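Local coordinates for uncharacterized protein conserved in bacteria (Streptococcus suis, PDB 4FZ4), which probably binds host glycosaminoglycans as part of a surface antigen through which the pathogen attaches to host cells, at residues E103-A108 with S135-R140. Residues are numbered along the deposited sequence; the frame is centred on the assembly and turned at random.
Sequences EEEYNA and SEAMGR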
ATOM      1  N   GLU A 103      -1.307 -17.688   6.727  1.00 47.81           N
ATOM      2  CA  GLU A 103      -0.194 -17.314   7.588  1.00 43.85           C
ATOM      3  C   GLU A 103       1.128 -17.394   6.828  1.00 40.67           C
ATOM      4  O   GLU A 103       1.990 -16.532   6.974  1.00 45.85           O
ATOM      5  CB  GLU A 103      -0.129 -18.242   8.802  1.00 44.92           C
ATOM      6  CG  GLU A 103      -1.476 -18.576   9.441  1.00 63.05           C
ATOM      7  CD  GLU A 103      -2.281 -17.349   9.842  1.00 77.57           C
ATOM      8  OE1 GLU A 103      -1.700 -16.440  10.474  1.00 82.71           O
ATOM      9  OE2 GLU A 103      -3.498 -17.304   9.536  1.00 75.37           O
ATOM     10  N   GLU A 104       1.268 -18.428   6.005  1.00 34.58           N
ATOM     11  CA  GLU A 104       2.484 -18.650   5.227  1.00 41.67           C
ATOM     12  C   GLU A 104       2.708 -17.631   4.112  1.00 47.03           C
ATOM     13  O   GLU A 104       3.823 -17.122   3.954  1.00 50.31           O
ATOM     14  CB  GLU A 104       2.464 -20.058   4.626  1.00 43.17           C
ATOM     15  CG  GLU A 104       2.379 -21.169   5.659  1.00 55.37           C
ATOM     16  CD  GLU A 104       1.940 -22.491   5.060  1.00 72.16           C
ATOM     17  OE1 GLU A 104       1.907 -23.497   5.802  1.00 76.05           O
ATOM     18  OE2 GLU A 104       1.619 -22.523   3.851  1.00 75.64           O
ATOM     19  N   GLU A 105       1.665 -17.350   3.328  1.00 33.86           N
ATOM     20  CA  GLU A 105       1.787 -16.386   2.237  1.00 26.06           C
ATOM     21  C   GLU A 105       2.117 -15.031   2.859  1.00 30.09           C
ATOM     22  O   GLU A 105       3.043 -14.343   2.436  1.00 36.41           O
ATOM     23  CB  GLU A 105       0.478 -16.302   1.441  1.00 29.90           C
ATOM     24  CG  GLU A 105       0.097 -17.582   0.695  1.00 35.26           C
ATOM     25  CD  GLU A 105       0.823 -17.755  -0.626  1.00 35.53           C
ATOM     26  OE1 GLU A 105       1.803 -17.023  -0.877  1.00 35.76           O
ATOM     27  OE2 GLU A 105       0.415 -18.634  -1.415  1.00 46.65           O
ATOM     28  N   TYR A 106       1.365 -14.673   3.887  1.00 28.17           N
ATOM     29  CA  TYR A 106       1.568 -13.411   4.583  1.00 27.16           C
ATOM     30  C   TYR A 106       3.008 -13.246   5.080  1.00 32.59           C
ATOM     31  O   TYR A 106       3.681 -12.273   4.745  1.00 40.05           O
ATOM     32  CB  TYR A 106       0.607 -13.325   5.768  1.00 24.09           C
ATOM     33  CG  TYR A 106       0.879 -12.150   6.671  1.00 27.00           C
ATOM     34  CD1 TYR A 106       0.767 -10.845   6.197  1.00 27.31           C
ATOM     35  CD2 TYR A 106       1.284 -12.338   7.990  1.00 36.73           C
ATOM     36  CE1 TYR A 106       1.052  -9.761   7.008  1.00 24.55           C
ATOM     37  CE2 TYR A 106       1.575 -11.252   8.814  1.00 36.21           C
ATOM     38  CZ  TYR A 106       1.459  -9.971   8.316  1.00 35.18           C
ATOM     39  OH  TYR A 106       1.763  -8.893   9.114  1.00 49.17           O
ATOM     40  N   ASN A 107       3.473 -14.204   5.877  1.00 30.80           N
ATOM     41  CA  ASN A 107       4.822 -14.154   6.436  1.00 37.20           C
ATOM     42  C   ASN A 107       5.915 -14.132   5.387  1.00 38.62           C
ATOM     43  O   ASN A 107       6.898 -13.409   5.517  1.00 39.77           O
ATOM     44  CB  ASN A 107       5.056 -15.341   7.371  1.00 24.87           C
ATOM     45  CG  ASN A 107       4.313 -15.202   8.683  1.00 55.38           C
ATOM     46  OD1 ASN A 107       4.254 -16.139   9.475  1.00 57.57           O
ATOM     47  ND2 ASN A 107       3.746 -14.028   8.924  1.00 54.41           N
ATOM     48  N   ALA A 108       5.738 -14.923   4.340  1.00 30.64           N
ATOM     49  CA  ALA A 108       6.731 -15.003   3.284  1.00 27.64           C
ATOM     50  C   ALA A 108       6.746 -13.830   2.304  1.00 32.66           C
ATOM     51  O   ALA A 108       7.808 -13.423   1.856  1.00 27.95           O
ATOM     52  CB  ALA A 108       6.532 -16.299   2.505  1.00 33.49           C
ATOM     53  N   SER A 135       1.325  -8.673  -4.862  1.00 25.69           N
ATOM     54  CA  SER A 135       0.028  -8.918  -5.488  1.00 32.25           C
ATOM     55  C   SER A 135      -0.224 -10.391  -5.737  1.00 30.38           C
ATOM     56  O   SER A 135      -1.358 -10.863  -5.608  1.00 37.84           O
ATOM     57  CB  SER A 135      -0.100  -8.140  -6.799  1.00 30.71           C
ATOM     58  OG  SER A 135      -0.099  -6.749  -6.535  1.00 31.85           O
ATOM     59  N   GLU A 136       0.834 -11.113  -6.095  1.00 24.79           N
ATOM     60  CA  GLU A 136       0.728 -12.543  -6.339  1.00 25.03           C
ATOM     61  C   GLU A 136       0.240 -13.234  -5.069  1.00 32.36           C
ATOM     62  O   GLU A 136      -0.746 -13.961  -5.089  1.00 43.04           O
ATOM     63  CB  GLU A 136       2.094 -13.128  -6.715  1.00 44.97           C
ATOM     64  CG  GLU A 136       2.796 -12.449  -7.881  1.00 62.09           C
ATOM     65  CD  GLU A 136       2.334 -12.954  -9.225  1.00 74.39           C
ATOM     66  OE1 GLU A 136       1.132 -13.254  -9.360  1.00 74.37           O
ATOM     67  OE2 GLU A 136       3.176 -13.034 -10.147  1.00 85.49           O
ATOM     68  N   ALA A 137       0.941 -12.996  -3.964  1.00 29.54           N
ATOM     69  CA  ALA A 137       0.600 -13.616  -2.689  1.00 22.50           C
ATOM     70  C   ALA A 137      -0.802 -13.232  -2.232  1.00 25.49           C
ATOM     71  O   ALA A 137      -1.502 -14.029  -1.606  1.00 31.06           O
ATOM     72  CB  ALA A 137       1.628 -13.227  -1.636  1.00 28.38           C
ATOM     73  N   MET A 138      -1.208 -12.010  -2.548  1.00 20.48           N
ATOM     74  CA  MET A 138      -2.529 -11.537  -2.178  1.00 22.50           C
ATOM     75  C   MET A 138      -3.565 -12.362  -2.946  1.00 30.74           C
ATOM     76  O   MET A 138      -4.603 -12.752  -2.404  1.00 32.97           O
ATOM     77  CB  MET A 138      -2.663 -10.061  -2.537  1.00 31.40           C
ATOM     78  CG  MET A 138      -3.690  -9.327  -1.716  1.00 41.48           C
ATOM     79  SD  MET A 138      -3.328  -9.449   0.044  1.00 38.35           S
ATOM     80  CE  MET A 138      -4.955  -9.305   0.686  1.00 32.32           C
ATOM     81  N   GLY A 139      -3.266 -12.633  -4.216  1.00 24.76           N
ATOM     82  CA  GLY A 139      -4.167 -13.421  -5.034  1.00 25.42           C
ATOM     83  C   GLY A 139      -4.316 -14.840  -4.514  1.00 21.77           C
ATOM     84  O   GLY A 139      -5.422 -15.371  -4.417  1.00 31.88           O
ATOM     85  N   ARG A 140      -3.201 -15.463  -4.167  1.00 25.12           N
ATOM     86  CA  ARG A 140      -3.246 -16.825  -3.661  1.00 25.42           C
ATOM     87  C   ARG A 140      -4.010 -16.854  -2.344  1.00 32.16           C
ATOM     88  O   ARG A 140      -4.823 -17.740  -2.104  1.00 47.15           O
ATOM     89  CB  ARG A 140      -1.824 -17.367  -3.488  1.00 28.99           C
ATOM     90  CG  ARG A 140      -1.084 -17.531  -4.831  1.00 33.12           C
ATOM     91  CD  ARG A 140       0.193 -18.369  -4.675  1.00 36.67           C
ATOM     92  NE  ARG A 140       1.197 -17.689  -3.857  1.00 35.15           N
ATOM     93  CZ  ARG A 140       2.089 -16.819  -4.333  1.00 30.72           C
ATOM     94  NH1 ARG A 140       2.117 -16.526  -5.625  1.00 26.91           N
ATOM     95  NH2 ARG A 140       2.940 -16.223  -3.504  1.00 39.93           N
TER
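Glu105 and Arg140 join helix 100-110 to helix 123-152 through a side-on salt bridge, in which one edge of the guanidinium meets both carboxylate oxygens. Arg140 NE gives its hydrogen to Glu105 OE2 at 2.7 Å, and Arg140 NH2 gives one to Glu105 OE1 at 3.0 Å. Both oxygens are met on their syn sides and lie close to the guanidinium plane, although the carboxylate is turned 34° from that plane, the donors stand somewhat out of the carboxylate plane and the bonds are somewhat bent. A weak third bond runs from Arg140 NE to Glu105 OE1 at 3.1 Å, giving NE two acceptors and OE1 two donors. Arginine suits its place because the N-H bond of NE and one of NH2 point the same way from one edge, matching the spacing of the two glutamate oxygens; this pairing should restrict rotation of both flat groups.

Both chains are bent. Glu105 turns at chi2 (-81°), and Arg140 folds at chi3 (-66°), bringing its guanidinium back over its own helix with Ala137 CA under the rim of one face. The two side chains cross at about a right angle. The aliphatic part of Arg140 shares in the contact, its CB lying 3.3 Å from Glu105 OE2.

Ala137 is buried and points toward helix 100-110. Its small methyl group, with CB 3.9 Å from Glu105 OE1, suits the close backbones, for the CA atoms of Glu105 and Ala137 are 5.8 Å apart. Both Ala137 and Arg140 also touch His109, while Met138 packs against helix 66-95. A partly exposed ion pair thus ties neighbouring helices, an interhelical salt bridge characteristic of all-alpha helical bundles such as this GAG-binding domain.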